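Local structure of IAA acetyltransferase (1Y9K) at residues L22-S26 with E27-A31; G79-L82 with L83-A86; D126-S129 with K130-E134. The protein probably transfers acetyl groups to amines, as an acetyltransferase of the GNAT family whose own substrate is not established. All coordinates share one frame; numbering follows the deposited sequence.

Contact 1 of 3, residues L22-S26 with E27-A31; sequences LADPS and ERQIA
Ser26 lays its CB and OG against the Gln29 side chain, CB lying 3.3 Å from Gln29 CG. The same hydroxyl oxygen takes up Gln29 N: Ser26 OG accepts that amide at 3.0 Å in a nearly straight bond, N-H...O 166°. Gln29 CG, anti to its own carbonyl carbon (chi1 -56°), runs back beside the backbone N and therefore over the serine, and the chain then bends at chi2, which turns the amide onward. Asp24 comes in across Gln29 at about a right angle, its OD2 3.3 Å from Gln29 CB, with carboxylate and amide planes 60° apart. This is the N-terminus of helix 27-36, entered by a short turn from helix 17-23 within the GNAT fold; Ser26 is the N-cap, and its side chain occupies one of the first-turn amides, which lack the i to i-4 carbonyl of a preceding helical turn. The first i to i+4 bond follows at once, Ile30 N to Ser26 O at 3.2 Å and almost linear. Ile30 flanks it with the CG1 branch, whose CD1 reaches 3.3 Å from Asp24 O and packs against the turn, while neighbouring Leu20 and Leu21 of helix 17-23 touch the same side chain. Asp24 is buried, and its carboxylate is gripped from outside the turn: OD1 bonds Tyr132 OH and OD2 bonds Tyr33 OH. OD1 also receives a weak bond from Ser26 N, 3.4 Å, which ties the aspartate to the cap residue. On the outer side a water bridges the turn, donating to Pro25 O and accepting from Glu27 N at 3.1 Å, another amide of the helix start.

Contact 2 of 3, residues G79-L82 with L83-A86; sequences GKKL and LRHA
Arg84, Leu83 and Leu82 carry most of this contact along the first two turns of helix 78-92, the crossover helix of the beta-alpha-beta unit formed with strands 61-69 and 97-103. Arg84 lies side by side with Lys81 and points the same way. Its CG is anti to the carbonyl carbon (chi1 -69°) and the chain bends at chi3, which brings the guanidinium over Lys81: Lys81 CA sits 4.1 Å above one face, offset toward the rim, and NH1 closes to 3.1 Å from Lys81 CG. Lys80 approaches from the edge, near the guanidinium plane, its NZ 4.1 Å from Arg84 NE; the like charges probably repel somewhat on this exposed side. Leu83 and Leu82 are buried. Leu83 places CB 3.3 Å from Gly79 O, and its side chain packs on Ile64 and Ile67 of strand 61-69 and on Leu112 and Tyr113 of helix 107-115. Leu82 takes part mainly through its backbone, Leu82 O accepting Ala86 N, while its side chain faces the sheet at Ile67 and Ile7. Arginine and leucines thus divide the helix into a polar outer surface and an apolar one against the sheet. His85 stands between them, its ND1 bonded to Tyr52 OH. Four successive i to i+4 bonds hold these turns; that from Arg84 N to Lys80 O is the straightest, 3.0 Å with an N-H...O angle of 178°.

Contact 3 of 3, residues D126-S129 with K130-E134; sequences DYFS and KHYEE
Tyr127 and His131 stack face to face one helical turn apart, ring centroids 3.9 Å apart and planes only 13° from parallel. Tyr127 CG is anti to its backbone N (chi1 178°), which swings the phenol along the helix toward the later turn; His131 turns the other way, CG anti to the carbonyl carbon, and the imidazole comes to lie over the tyrosine. The rings are well overlapped: His131 ND1 stands 3.7 Å above the centre of the phenol. That same nitrogen donates to Tyr127 O at 2.8 Å, with an N-H...O angle of 148°, the oxygen lying a little out of the imidazole plane. The bond fixes the rotation of the ring and is consistent with a proton on ND1, while two weaker backbone bonds, from Lys130 N and His131 N, share this carbonyl. Phe128 and Tyr132 form a second pair, side by side and pointing the same way, joined by an apolar contact of Phe128 CD2 with Tyr132 CE1 at 3.6 Å. The Tyr132 ring keeps an edge toward Phe128 O, which also accepts Tyr132 N at 3.0 Å, and its hydroxyl is held by Asp24, in the turn before helix 27-36. Lys130, bent at chi2 and chi3, curls back past Asp126, its NZ 3.5 Å from Asp126 CB; the carboxylate is farther off, too far for a salt bridge. On the inner side Phe128 rests on Cys143 and Met146 of strand 141-152, and Tyr127 also touches Met146. The arrangement is that of a short helix, 127-131, with aromatic side chains paired at i and i+4 along it and across its C-terminal end, where Tyr132 leaves helical geometry, in the connection between strand 119-124 and the final strands of the sheet.

Overall arrangement
Contacts 1 and 3 meet directly: the Tyr132 hydroxyl reaches the Asp24 carboxylate and its ring packs on Pro25 and Ser26, which joins the start of helix 27-36 to the short helix 127-131 on one side of the chain. Contact 2 lies across the centre, about 20 Å from contact 1 and about 27 Å from contact 3, centre to centre, touching neither. Contact 3 is a surface contact built on aromatic pairs, while contacts 1 and 2 are partly buried. Contact 1 is governed by polar capping of a helix start, and contact 2, in the first two turns of helix 78-92, by regular backbone bonds with leucines facing the sheet and basic chains outside.

Contact 1 of 3, residues L22-S26 with E27-A31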
loop_
_atom_site.group_PDB
_atom_site.type_symbol
_atom_site.label_atom_id
_atom_site.label_comp_id
_atom_site.label_asym_id
_atom_site.label_seq_id
_atom_site.Cartn_x
_atom_site.Cartn_y
_atom_site.Cartn_z
ATOM N N LEU A 22 5.910 -2.599 -8.491
ATOM C CA LEU A 22 5.076 -3.783 -8.496
ATOM C C LEU A 22 3.628 -3.412 -8.175
ATOM O O LEU A 22 2.692 -3.942 -8.783
ATOM C CB LEU A 22 5.630 -4.791 -7.492
ATOM C CG LEU A 22 5.175 -6.246 -7.483
ATOM C CD1 LEU A 22 5.200 -6.879 -8.871
ATOM C CD2 LEU A 22 6.077 -7.004 -6.523
ATOM N N ALA A 23 3.456 -2.477 -7.241
ATOM C CA ALA A 23 2.130 -2.032 -6.824
ATOM C C ALA A 23 1.659 -0.820 -7.623
ATOM O O ALA A 23 0.455 -0.614 -7.782
ATOM C CB ALA A 23 2.121 -1.725 -5.333
ATOM N N ASP A 24 2.609 -0.026 -8.120
ATOM C CA ASP A 24 2.294 1.216 -8.829
ATOM C C ASP A 24 3.185 1.383 -10.062
ATOM O O ASP A 24 4.341 1.790 -9.942
ATOM C CB ASP A 24 2.423 2.405 -7.874
ATOM C CG ASP A 24 1.953 3.709 -8.473
ATOM O OD1 ASP A 24 1.699 3.789 -9.684
ATOM O OD2 ASP A 24 1.844 4.682 -7.716
ATOM N N PRO A 25 2.639 1.065 -11.254
ATOM C CA PRO A 25 3.387 0.989 -12.523
ATOM C C PRO A 25 4.087 2.268 -12.982
ATOM O O PRO A 25 4.923 2.205 -13.869
ATOM C CB PRO A 25 2.307 0.594 -13.546
ATOM C CG PRO A 25 1.234 -0.037 -12.739
ATOM C CD PRO A 25 1.220 0.713 -11.450
ATOM N N SER A 26 3.765 3.409 -12.391
ATOM C CA SER A 26 4.347 4.671 -12.843
ATOM C C SER A 26 5.366 5.244 -11.845
ATOM O O SER A 26 5.084 5.380 -10.649
ATOM C CB SER A 26 3.242 5.681 -13.167
ATOM O OG SER A 26 3.655 7.014 -12.915
ATOM N N GLU A 27 6.553 5.567 -12.354
ATOM C CA GLU A 27 7.612 6.149 -11.543
ATOM C C GLU A 27 7.318 7.596 -11.154
ATOM O O GLU A 27 7.786 8.076 -10.118
ATOM C CB GLU A 27 8.952 6.061 -12.266
ATOM C CG GLU A 27 9.645 4.719 -12.071
ATOM C CD GLU A 27 11.086 4.701 -12.578
ATOM O OE1 GLU A 27 11.841 5.672 -12.326
ATOM O OE2 GLU A 27 11.465 3.698 -13.219
ATOM N N ARG A 28 6.548 8.285 -11.991
ATOM C CA ARG A 28 6.133 9.650 -11.692
ATOM C C ARG A 28 5.101 9.707 -10.562
ATOM O O ARG A 28 5.164 10.619 -9.736
ATOM C CB ARG A 28 5.615 10.364 -12.943
ATOM C CG ARG A 28 5.932 11.864 -12.950
ATOM C CD ARG A 28 6.338 12.349 -14.349
ATOM N NE ARG A 28 5.196 12.462 -15.258
ATOM C CZ ARG A 28 5.289 12.688 -16.569
ATOM N NH1 ARG A 28 6.476 12.822 -17.153
ATOM N NH2 ARG A 28 4.184 12.779 -17.300
ATOM N N GLN A 29 4.174 8.739 -10.534
ATOM C CA GLN A 29 3.198 8.585 -9.439
ATOM C C GLN A 29 3.929 8.377 -8.127
ATOM O O GLN A 29 3.727 9.118 -7.171
ATOM C CB GLN A 29 2.293 7.362 -9.639
ATOM C CG GLN A 29 1.511 7.291 -10.929
ATOM C CD GLN A 29 0.265 8.123 -10.918
ATOM O OE1 GLN A 29 0.090 8.982 -11.772
ATOM N NE2 GLN A 29 -0.614 7.873 -9.951
ATOM N N ILE A 30 4.770 7.342 -8.098
ATOM C CA ILE A 30 5.585 6.992 -6.934
ATOM C C ILE A 30 6.320 8.219 -6.383
ATOM O O ILE A 30 6.308 8.460 -5.171
ATOM C CB ILE A 30 6.573 5.833 -7.270
ATOM C CG1 ILE A 30 5.796 4.544 -7.572
ATOM C CG2 ILE A 30 7.590 5.604 -6.139
ATOM C CD1 ILE A 30 6.618 3.491 -8.295
ATOM N N ALA A 31 6.927 9.001 -7.277
ATOM C CA ALA A 31 7.604 10.233 -6.894
ATOM C C ALA A 31 6.691 11.235 -6.171
ATOM O O ALA A 31 7.122 11.861 -5.205
ATOM C CB ALA A 31 8.266 10.884 -8.102
HETATM O O HOH W 1 7.178 4.131 -15.013
#

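Contact 2 of 3, residues G79-L82 with L83-A86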
loop_
_atom_site.group_PDB
_atom_site.type_symbol
_atom_site.label_atom_id
_atom_site.label_comp_id
_atom_site.label_asym_id
_atom_site.label_seq_id
_atom_site.Cartn_x
_atom_site.Cartn_y
_atom_site.Cartn_z
ATOM N N GLY A 79 2.335 -9.422 3.818
ATOM C CA GLY A 79 1.360 -8.345 3.646
ATOM C C GLY A 79 0.677 -8.033 4.961
ATOM O O GLY A 79 0.686 -6.890 5.417
ATOM N N LYS A 80 0.089 -9.069 5.564
ATOM C CA LYS A 80 -0.387 -9.049 6.953
ATOM C C LYS A 80 0.536 -8.258 7.882
ATOM O O LYS A 80 0.084 -7.337 8.569
ATOM C CB LYS A 80 -0.487 -10.482 7.475
ATOM C CG LYS A 80 -1.875 -11.074 7.536
ATOM C CD LYS A 80 -2.297 -11.339 8.987
ATOM C CE LYS A 80 -2.744 -10.064 9.713
ATOM N NZ LYS A 80 -2.834 -10.262 11.201
ATOM N N LYS A 81 1.821 -8.624 7.893
ATOM C CA LYS A 81 2.828 -8.003 8.761
ATOM C C LYS A 81 3.076 -6.521 8.484
ATOM O O LYS A 81 3.139 -5.728 9.420
ATOM C CB LYS A 81 4.144 -8.782 8.695
ATOM C CG LYS A 81 4.194 -9.970 9.639
ATOM C CD LYS A 81 5.092 -11.084 9.124
ATOM C CE LYS A 81 5.133 -12.244 10.114
ATOM N NZ LYS A 81 5.164 -13.567 9.417
ATOM N N LEU A 82 3.219 -6.155 7.209
ATOM C CA LEU A 82 3.414 -4.757 6.813
ATOM C C LEU A 82 2.220 -3.893 7.203
ATOM O O LEU A 82 2.373 -2.722 7.573
ATOM C CB LEU A 82 3.649 -4.644 5.303
ATOM C CG LEU A 82 5.016 -5.028 4.722
ATOM C CD1 LEU A 82 4.919 -5.157 3.193
ATOM C CD2 LEU A 82 6.127 -4.045 5.135
ATOM N N LEU A 83 1.035 -4.495 7.118
ATOM C CA LEU A 83 -0.226 -3.825 7.384
ATOM C C LEU A 83 -0.376 -3.548 8.878
ATOM O O LEU A 83 -0.656 -2.411 9.266
ATOM C CB LEU A 83 -1.374 -4.693 6.865
ATOM C CG LEU A 83 -2.507 -4.092 6.039
ATOM C CD1 LEU A 83 -2.038 -3.021 5.045
ATOM C CD2 LEU A 83 -3.214 -5.222 5.316
ATOM N N ARG A 84 -0.193 -4.583 9.705
ATOM C CA ARG A 84 -0.099 -4.429 11.161
ATOM C C ARG A 84 0.851 -3.279 11.524
ATOM O O ARG A 84 0.505 -2.425 12.346
ATOM C CB ARG A 84 0.386 -5.727 11.839
ATOM C CG ARG A 84 -0.603 -6.917 11.823
ATOM C CD ARG A 84 -0.286 -7.953 12.938
ATOM N NE ARG A 84 0.752 -8.942 12.587
ATOM C CZ ARG A 84 2.067 -8.795 12.793
ATOM N NH1 ARG A 84 2.907 -9.765 12.445
ATOM N NH2 ARG A 84 2.558 -7.686 13.341
ATOM N N HIS A 85 2.026 -3.253 10.885
ATOM C CA HIS A 85 3.056 -2.233 11.139
ATOM C C HIS A 85 2.630 -0.826 10.716
ATOM O O HIS A 85 2.916 0.146 11.425
ATOM C CB HIS A 85 4.373 -2.616 10.456
ATOM C CG HIS A 85 5.565 -1.830 10.921
ATOM N ND1 HIS A 85 5.764 -0.505 10.593
ATOM C CD2 HIS A 85 6.648 -2.201 11.647
ATOM C CE1 HIS A 85 6.906 -0.089 11.110
ATOM N NE2 HIS A 85 7.464 -1.099 11.753
ATOM N N ALA A 86 1.960 -0.719 9.566
ATOM C CA ALA A 86 1.385 0.552 9.121
ATOM C C ALA A 86 0.384 1.116 10.138
ATOM O O ALA A 86 0.442 2.310 10.470
ATOM C CB ALA A 86 0.740 0.404 7.748
#

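Contact 3 of 3, residues D126-S129 with K130-E134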
loop_
_atom_site.group_PDB
_atom_site.type_symbol
_atom_site.label_atom_id
_atom_site.label_comp_id
_atom_site.label_asym_id
_atom_site.label_seq_id
_atom_site.Cartn_x
_atom_site.Cartn_y
_atom_site.Cartn_z
ATOM N N ASP A 126 -12.946 5.013 -12.637
ATOM C CA ASP A 126 -12.026 5.266 -13.753
ATOM C C ASP A 126 -10.657 5.787 -13.306
ATOM O O ASP A 126 -9.916 6.364 -14.102
ATOM C CB ASP A 126 -12.652 6.210 -14.792
ATOM C CG ASP A 126 -13.859 5.603 -15.486
ATOM O OD1 ASP A 126 -13.762 4.449 -15.975
ATOM O OD2 ASP A 126 -14.903 6.293 -15.553
ATOM N N TYR A 127 -10.325 5.569 -12.040
ATOM C CA TYR A 127 -9.080 6.056 -11.473
ATOM C C TYR A 127 -7.875 5.618 -12.303
ATOM O O TYR A 127 -7.013 6.436 -12.646
ATOM C CB TYR A 127 -8.932 5.564 -10.031
ATOM C CG TYR A 127 -7.641 5.983 -9.369
ATOM C CD1 TYR A 127 -7.581 7.129 -8.561
ATOM C CD2 TYR A 127 -6.470 5.239 -9.548
ATOM C CE1 TYR A 127 -6.379 7.517 -7.948
ATOM C CE2 TYR A 127 -5.273 5.621 -8.946
ATOM C CZ TYR A 127 -5.237 6.754 -8.149
ATOM O OH TYR A 127 -4.047 7.112 -7.554
ATOM N N PHE A 128 -7.831 4.329 -12.627
ATOM C CA PHE A 128 -6.654 3.737 -13.251
ATOM C C PHE A 128 -6.509 4.128 -14.701
ATOM O O PHE A 128 -5.404 4.422 -15.154
ATOM C CB PHE A 128 -6.662 2.226 -13.073
ATOM C CG PHE A 128 -6.447 1.813 -11.663
ATOM C CD1 PHE A 128 -7.530 1.634 -10.810
ATOM C CD2 PHE A 128 -5.149 1.648 -11.167
ATOM C CE1 PHE A 128 -7.331 1.276 -9.486
ATOM C CE2 PHE A 128 -4.933 1.287 -9.840
ATOM C CZ PHE A 128 -6.022 1.099 -8.996
ATOM N N SER A 129 -7.633 4.151 -15.413
ATOM C CA SER A 129 -7.682 4.598 -16.801
ATOM C C SER A 129 -7.107 6.006 -16.910
ATOM O O SER A 129 -6.432 6.338 -17.886
ATOM C CB SER A 129 -9.136 4.586 -17.297
ATOM O OG SER A 129 -9.875 3.528 -16.689
ATOM N N LYS A 130 -7.364 6.809 -15.879
ATOM C CA LYS A 130 -6.977 8.209 -15.822
ATOM C C LYS A 130 -5.507 8.428 -15.443
ATOM O O LYS A 130 -4.886 9.384 -15.906
ATOM C CB LYS A 130 -7.866 8.923 -14.811
ATOM C CG LYS A 130 -8.421 10.236 -15.292
ATOM C CD LYS A 130 -9.815 10.459 -14.739
ATOM C CE LYS A 130 -10.842 9.586 -15.453
ATOM N NZ LYS A 130 -12.167 9.689 -14.776
ATOM N N HIS A 131 -4.966 7.552 -14.595
ATOM C CA HIS A 131 -3.608 7.711 -14.078
ATOM C C HIS A 131 -2.550 6.955 -14.873
ATOM O O HIS A 131 -1.360 7.220 -14.727
ATOM C CB HIS A 131 -3.543 7.296 -12.604
ATOM C CG HIS A 131 -4.131 8.303 -11.669
ATOM N ND1 HIS A 131 -5.486 8.539 -11.584
ATOM C CD2 HIS A 131 -3.549 9.140 -10.779
ATOM C CE1 HIS A 131 -5.714 9.478 -10.683
ATOM N NE2 HIS A 131 -4.556 9.856 -10.175
ATOM N N TYR A 132 -2.974 6.009 -15.700
ATOM C CA TYR A 132 -2.026 5.188 -16.447
ATOM C C TYR A 132 -2.387 5.089 -17.917
ATOM O O TYR A 132 -3.550 4.872 -18.272
ATOM C CB TYR A 132 -1.900 3.796 -15.822
ATOM C CG TYR A 132 -1.603 3.831 -14.340
ATOM C CD1 TYR A 132 -2.629 3.716 -13.406
ATOM C CD2 TYR A 132 -0.299 3.999 -13.874
ATOM C CE1 TYR A 132 -2.371 3.755 -12.050
ATOM C CE2 TYR A 132 -0.024 4.042 -12.512
ATOM C CZ TYR A 132 -1.063 3.919 -11.605
ATOM O OH TYR A 132 -0.807 3.959 -10.257
ATOM N N GLU A 133 -1.380 5.271 -18.764
ATOM C CA GLU A 133 -1.528 5.139 -20.207
ATOM C C GLU A 133 -2.055 3.740 -20.558
ATOM O O GLU A 133 -2.998 3.605 -21.336
ATOM C CB GLU A 133 -0.173 5.411 -20.891
ATOM C CG GLU A 133 -0.235 5.941 -22.343
ATOM C CD GLU A 133 1.160 6.053 -23.005
ATOM O OE1 GLU A 133 1.232 6.341 -24.229
ATOM O OE2 GLU A 133 2.187 5.843 -22.305
ATOM N N GLU A 134 -1.466 2.710 -19.949
ATOM C CA GLU A 134 -1.788 1.324 -20.286
ATOM C C GLU A 134 -2.773 0.640 -19.327
ATOM O O GLU A 134 -2.621 0.711 -18.101
ATOM C CB GLU A 134 -0.504 0.489 -20.408
ATOM C CG GLU A 134 -0.717 -0.906 -21.011
ATOM C CD GLU A 134 -1.233 -0.860 -22.445
ATOM O OE1 GLU A 134 -0.395 -0.687 -23.362
ATOM O OE2 GLU A 134 -2.468 -1.003 -22.652
HETATM O O HOH W 2 -5.554 5.150 -19.978
#